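Local coordinates for diacylglycerol O-acyltransferase (Marinobacter hydrocarbonoclasticus, PDB 6CHJ), which probably transfers the acyl group of acyl-CoA to alcohol acceptors such as diacylglycerol, forming triacylglycerols and wax esters, at residues Leu76-Leu87 / Arg112-Leu123. Residues are numbered along the deposited sequence; the frame is centred on the assembly and turned at random.
Sequences LDLEHHFRFEAL and RPMWEVHLIEGL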
loop_
_atom_site.group_PDB
_atom_site.type_symbol
_atom_site.label_atom_id
_atom_site.label_comp_id
_atom_site.label_asym_id
_atom_site.label_seq_id
_atom_site.Cartn_x
_atom_site.Cartn_y
_atom_site.Cartn_z
ATOM N N LEU B 76 9.944 -2.354 -17.853
ATOM C CA LEU B 76 9.779 -1.661 -16.580
ATOM C C LEU B 76 9.108 -0.310 -16.802
ATOM O O LEU B 76 9.466 0.441 -17.717
ATOM C CB LEU B 76 11.120 -1.477 -15.856
ATOM C CG LEU B 76 11.069 -0.690 -14.535
ATOM C CD1 LEU B 76 12.062 -1.230 -13.514
ATOM C CD2 LEU B 76 11.332 0.795 -14.734
ATOM N N ASP B 77 8.143 -0.003 -15.947
ATOM C CA ASP B 77 7.325 1.202 -16.044
ATOM C C ASP B 77 7.785 2.165 -14.947
ATOM O O ASP B 77 7.373 2.043 -13.782
ATOM C CB ASP B 77 5.857 0.803 -15.925
ATOM C CG ASP B 77 4.901 1.987 -15.876
ATOM O OD1 ASP B 77 5.320 3.134 -15.634
ATOM O OD2 ASP B 77 3.686 1.740 -16.057
ATOM N N LEU B 78 8.623 3.139 -15.329
ATOM C CA LEU B 78 9.265 3.962 -14.310
ATOM C C LEU B 78 8.247 4.749 -13.508
ATOM O O LEU B 78 8.512 5.095 -12.352
ATOM C CB LEU B 78 10.330 4.908 -14.914
ATOM C CG LEU B 78 10.993 5.781 -13.835
ATOM C CD1 LEU B 78 11.940 4.921 -13.016
ATOM C CD2 LEU B 78 11.728 6.983 -14.382
ATOM N N GLU B 79 7.086 5.045 -14.073
ATOM C CA GLU B 79 6.141 5.792 -13.255
ATOM C C GLU B 79 5.362 4.889 -12.310
ATOM O O GLU B 79 4.591 5.395 -11.472
ATOM C CB GLU B 79 5.186 6.615 -14.118
ATOM C CG GLU B 79 4.633 7.870 -13.409
ATOM C CD GLU B 79 5.639 8.624 -12.494
ATOM O OE1 GLU B 79 6.877 8.594 -12.736
ATOM O OE2 GLU B 79 5.170 9.283 -11.528
ATOM N N HIS B 80 5.557 3.572 -12.411
ATOM C CA HIS B 80 5.147 2.729 -11.296
ATOM C C HIS B 80 6.137 2.813 -10.134
ATOM O O HIS B 80 5.721 2.909 -8.975
ATOM C CB HIS B 80 4.994 1.271 -11.735
ATOM C CG HIS B 80 4.723 0.346 -10.599
ATOM N ND1 HIS B 80 3.469 0.220 -10.030
ATOM C CD2 HIS B 80 5.549 -0.459 -9.891
ATOM C CE1 HIS B 80 3.542 -0.638 -9.024
ATOM N NE2 HIS B 80 4.790 -1.059 -8.917
ATOM N N HIS B 81 7.447 2.776 -10.417
ATOM C CA HIS B 81 8.442 2.721 -9.348
ATOM C C HIS B 81 8.782 4.105 -8.778
ATOM O O HIS B 81 9.095 4.220 -7.589
ATOM C CB HIS B 81 9.713 2.027 -9.852
ATOM C CG HIS B 81 9.502 0.617 -10.313
ATOM N ND1 HIS B 81 9.043 0.303 -11.576
ATOM C CD2 HIS B 81 9.714 -0.567 -9.690
ATOM C CE1 HIS B 81 8.972 -1.011 -11.705
ATOM N NE2 HIS B 81 9.375 -1.563 -10.576
ATOM N N PHE B 82 8.723 5.159 -9.585
ATOM C CA PHE B 82 9.043 6.511 -9.135
ATOM C C PHE B 82 7.771 7.324 -8.947
ATOM O O PHE B 82 6.923 7.364 -9.840
ATOM C CB PHE B 82 9.960 7.221 -10.127
ATOM C CG PHE B 82 10.169 8.664 -9.803
ATOM C CD1 PHE B 82 10.693 9.034 -8.569
ATOM C CD2 PHE B 82 9.830 9.655 -10.714
ATOM C CE1 PHE B 82 10.884 10.363 -8.251
ATOM C CE2 PHE B 82 10.020 10.983 -10.415
ATOM C CZ PHE B 82 10.545 11.343 -9.173
ATOM N N ARG B 83 7.647 7.999 -7.801
ATOM C CA ARG B 83 6.395 8.657 -7.463
ATOM C C ARG B 83 6.657 10.022 -6.857
ATOM O O ARG B 83 7.564 10.192 -6.034
ATOM C CB ARG B 83 5.562 7.810 -6.499
ATOM C CG ARG B 83 5.216 6.478 -7.110
ATOM C CD ARG B 83 4.115 5.770 -6.411
ATOM N NE ARG B 83 4.123 4.368 -6.822
ATOM C CZ ARG B 83 3.582 3.390 -6.114
ATOM N NH1 ARG B 83 2.990 3.675 -4.965
ATOM N NH2 ARG B 83 3.643 2.135 -6.540
ATOM N N PHE B 84 5.838 10.978 -7.263
ATOM C CA PHE B 84 5.899 12.359 -6.833
ATOM C C PHE B 84 4.660 12.599 -5.985
ATOM O O PHE B 84 3.532 12.505 -6.485
ATOM C CB PHE B 84 5.953 13.291 -8.044
ATOM C CG PHE B 84 6.132 14.750 -7.705
ATOM C CD1 PHE B 84 6.753 15.143 -6.523
ATOM C CD2 PHE B 84 5.681 15.732 -8.583
ATOM C CE1 PHE B 84 6.911 16.487 -6.219
ATOM C CE2 PHE B 84 5.843 17.088 -8.294
ATOM C CZ PHE B 84 6.459 17.466 -7.111
ATOM N N GLU B 85 4.870 12.886 -4.699
ATOM C CA GLU B 85 3.781 13.053 -3.754
ATOM C C GLU B 85 4.062 14.286 -2.913
ATOM O O GLU B 85 5.147 14.876 -2.971
ATOM C CB GLU B 85 3.610 11.807 -2.860
ATOM C CG GLU B 85 2.866 10.643 -3.515
ATOM C CD GLU B 85 3.615 9.313 -3.378
ATOM O OE1 GLU B 85 4.734 9.305 -2.825
ATOM O OE2 GLU B 85 3.086 8.275 -3.831
ATOM N N ALA B 86 3.077 14.654 -2.104
ATOM C CA ALA B 86 3.090 15.918 -1.404
ATOM C C ALA B 86 2.516 15.718 -0.017
ATOM O O ALA B 86 1.643 14.870 0.192
ATOM C CB ALA B 86 2.264 16.977 -2.144
ATOM N N LEU B 87 3.034 16.533 0.955
ATOM C CA LEU B 87 2.503 16.374 2.293
ATOM C C LEU B 87 1.263 17.237 2.463
ATOM O O LEU B 87 1.161 18.302 1.864
ATOM C CB LEU B 87 3.547 16.773 3.331
ATOM C CG LEU B 87 4.776 15.872 3.457
ATOM C CD1 LEU B 87 5.624 16.409 4.557
ATOM C CD2 LEU B 87 4.401 14.399 3.719
ATOM N N ARG B 112 6.740 -7.045 -10.368
ATOM C CA ARG B 112 7.685 -6.066 -10.878
ATOM C C ARG B 112 8.886 -5.994 -9.957
ATOM O O ARG B 112 8.814 -6.423 -8.801
ATOM C CB ARG B 112 7.031 -4.688 -11.002
ATOM C CG ARG B 112 5.630 -4.773 -11.527
ATOM C CD ARG B 112 5.084 -3.401 -11.689
ATOM N NE ARG B 112 5.292 -2.947 -13.057
ATOM C CZ ARG B 112 4.326 -2.480 -13.831
ATOM N NH1 ARG B 112 3.084 -2.393 -13.369
ATOM N NH2 ARG B 112 4.606 -2.098 -15.062
ATOM N N PRO B 113 10.024 -5.500 -10.450
ATOM C CA PRO B 113 11.170 -5.273 -9.560
ATOM C C PRO B 113 10.715 -4.525 -8.319
ATOM O O PRO B 113 9.910 -3.594 -8.392
ATOM C CB PRO B 113 12.134 -4.438 -10.416
ATOM C CG PRO B 113 11.337 -4.038 -11.636
ATOM C CD PRO B 113 10.313 -5.084 -11.830
ATOM N N MET B 114 11.176 -4.976 -7.164
ATOM C CA MET B 114 10.519 -4.607 -5.919
ATOM C C MET B 114 11.230 -3.423 -5.263
ATOM O O MET B 114 11.828 -3.515 -4.188
ATOM C CB MET B 114 10.433 -5.820 -5.010
ATOM C CG MET B 114 9.731 -6.991 -5.692
ATOM S SD MET B 114 9.325 -8.348 -4.584
ATOM C CE MET B 114 10.519 -9.601 -5.097
ATOM N N TRP B 115 11.116 -2.270 -5.923
ATOM C CA TRP B 115 11.625 -1.043 -5.337
ATOM C C TRP B 115 10.682 0.101 -5.670
ATOM O O TRP B 115 10.003 0.081 -6.693
ATOM C CB TRP B 115 13.038 -0.733 -5.821
ATOM C CG TRP B 115 13.149 -0.517 -7.295
ATOM C CD1 TRP B 115 13.393 -1.468 -8.247
ATOM C CD2 TRP B 115 13.045 0.731 -7.991
ATOM N NE1 TRP B 115 13.436 -0.890 -9.490
ATOM C CE2 TRP B 115 13.227 0.460 -9.362
ATOM C CE3 TRP B 115 12.807 2.049 -7.591
ATOM C CZ2 TRP B 115 13.185 1.462 -10.334
ATOM C CZ3 TRP B 115 12.772 3.044 -8.556
ATOM C CH2 TRP B 115 12.964 2.745 -9.908
ATOM N N GLU B 116 10.619 1.079 -4.773
ATOM C CA GLU B 116 9.926 2.331 -5.035
ATOM C C GLU B 116 10.782 3.469 -4.509
ATOM O O GLU B 116 11.435 3.328 -3.468
ATOM C CB GLU B 116 8.559 2.386 -4.362
ATOM C CG GLU B 116 7.554 1.382 -4.878
ATOM C CD GLU B 116 6.413 1.135 -3.903
ATOM O OE1 GLU B 116 6.124 2.005 -3.047
ATOM O OE2 GLU B 116 5.809 0.045 -3.985
ATOM N N VAL B 117 10.775 4.591 -5.223
ATOM C CA VAL B 117 11.305 5.853 -4.716
ATOM C C VAL B 117 10.165 6.865 -4.685
ATOM O O VAL B 117 9.472 7.064 -5.691
ATOM C CB VAL B 117 12.470 6.382 -5.571
ATOM C CG1 VAL B 117 13.026 7.647 -4.959
ATOM C CG2 VAL B 117 13.544 5.325 -5.746
ATOM N N HIS B 118 9.985 7.511 -3.539
ATOM C CA HIS B 118 8.923 8.482 -3.325
ATOM C C HIS B 118 9.566 9.843 -3.068
ATOM O O HIS B 118 10.161 10.070 -2.007
ATOM C CB HIS B 118 8.034 8.053 -2.156
ATOM C CG HIS B 118 7.218 6.822 -2.422
ATOM N ND1 HIS B 118 5.838 6.821 -2.385
ATOM C CD2 HIS B 118 7.587 5.549 -2.723
ATOM C CE1 HIS B 118 5.392 5.608 -2.658
ATOM N NE2 HIS B 118 6.433 4.817 -2.867
ATOM N N LEU B 119 9.441 10.751 -4.034
ATOM C CA LEU B 119 9.857 12.133 -3.856
ATOM C C LEU B 119 8.690 12.924 -3.275
ATOM O O LEU B 119 7.641 13.062 -3.915
ATOM C CB LEU B 119 10.335 12.722 -5.184
ATOM C CG LEU B 119 10.640 14.224 -5.285
ATOM C CD1 LEU B 119 11.768 14.570 -4.337
ATOM C CD2 LEU B 119 10.982 14.630 -6.742
ATOM N N ILE B 120 8.881 13.460 -2.073
ATOM C CA ILE B 120 7.839 14.148 -1.316
ATOM C C ILE B 120 8.128 15.647 -1.332
ATOM O O ILE B 120 9.211 16.085 -0.915
ATOM C CB ILE B 120 7.758 13.632 0.131
ATOM C CG1 ILE B 120 7.653 12.088 0.171
ATOM C CG2 ILE B 120 6.601 14.307 0.870
ATOM C CD1 ILE B 120 8.257 11.468 1.432
ATOM N N GLU B 121 7.154 16.431 -1.795
ATOM C CA GLU B 121 7.160 17.887 -1.763
ATOM C C GLU B 121 6.193 18.338 -0.677
ATOM O O GLU B 121 5.621 17.523 0.050
ATOM C CB GLU B 121 6.791 18.486 -3.138
ATOM C CG GLU B 121 5.274 18.523 -3.465
ATOM C CD GLU B 121 4.887 19.580 -4.541
ATOM O OE1 GLU B 121 5.755 19.982 -5.344
ATOM O OE2 GLU B 121 3.699 19.991 -4.594
ATOM N N GLY B 122 6.033 19.657 -0.552
ATOM C CA GLY B 122 5.177 20.231 0.468
ATOM C C GLY B 122 5.785 20.346 1.850
ATOM O O GLY B 122 5.055 20.617 2.807
ATOM N N LEU B 123 7.085 20.136 2.004
ATOM C CA LEU B 123 7.688 20.348 3.313
ATOM C C LEU B 123 7.889 21.844 3.540
ATOM O O LEU B 123 8.070 22.613 2.594
ATOM C CB LEU B 123 9.003 19.581 3.429
ATOM C CG LEU B 123 8.815 18.087 3.752
ATOM C CD1 LEU B 123 8.466 17.236 2.508
ATOM C CD2 LEU B 123 10.025 17.530 4.468
HETATM O O HOH W 1 2.849 -0.651 -16.144
#
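W115 holds CG between its backbone N and carbonyl carbon (chi1 62°), while H81 keeps CG anti to its carbonyl carbon, beside the backbone N (chi1 -60°), and these two settings lay H81 across the indole face. H81 CB stands over the six-membered ring of W115, 3.4 Å from its centroid, and the imidazole slides across the five-membered ring as an offset stack with planes 27° apart. F57 takes the indole N-H through its backbone oxygen. Replacing W115 by an alanine would probably strip H81 of its stacking surface, leave the F57 carbonyl without its donor and open a gap beside L78. The imidazole is also held at its rim: ND1 donates to D77 O from above the carbonyl plane, whereas H81 NE2 reaches P113 O only weakly. Alongside, the R112 guanidinium lies flat on H80, and a water joins it to D77. Past this helical turn the chain straightens into strand 82-86, at the sheet edge within this chain; with helix 93-105 and strand 115-121 it forms a beta-alpha-beta crossover whose two strands pair in parallel within the acyltransferase catalytic domain. R83 donates N-H to V117 O and its carbonyl receives L119 N; E85 repeats the pattern with L119 and E121. On the side facing helix 93-105, H118 ND1 meets the syn lone pair of E85 OE1 at 2.8 Å, and H118 NE2 donates to E116 OE1, also 2.8 Å away, so two carboxylates fix the rotation of one ring. The R83 guanidinium stacks over the E116 carboxylate as a long ion pair, NH2 to OE2 3.9 Å, while NE and NH2 of R83 both grip H80 O. On the opposite face from H118, F82 and L119 lie side by side, F82 CE1 3.9 Å from L119 CB.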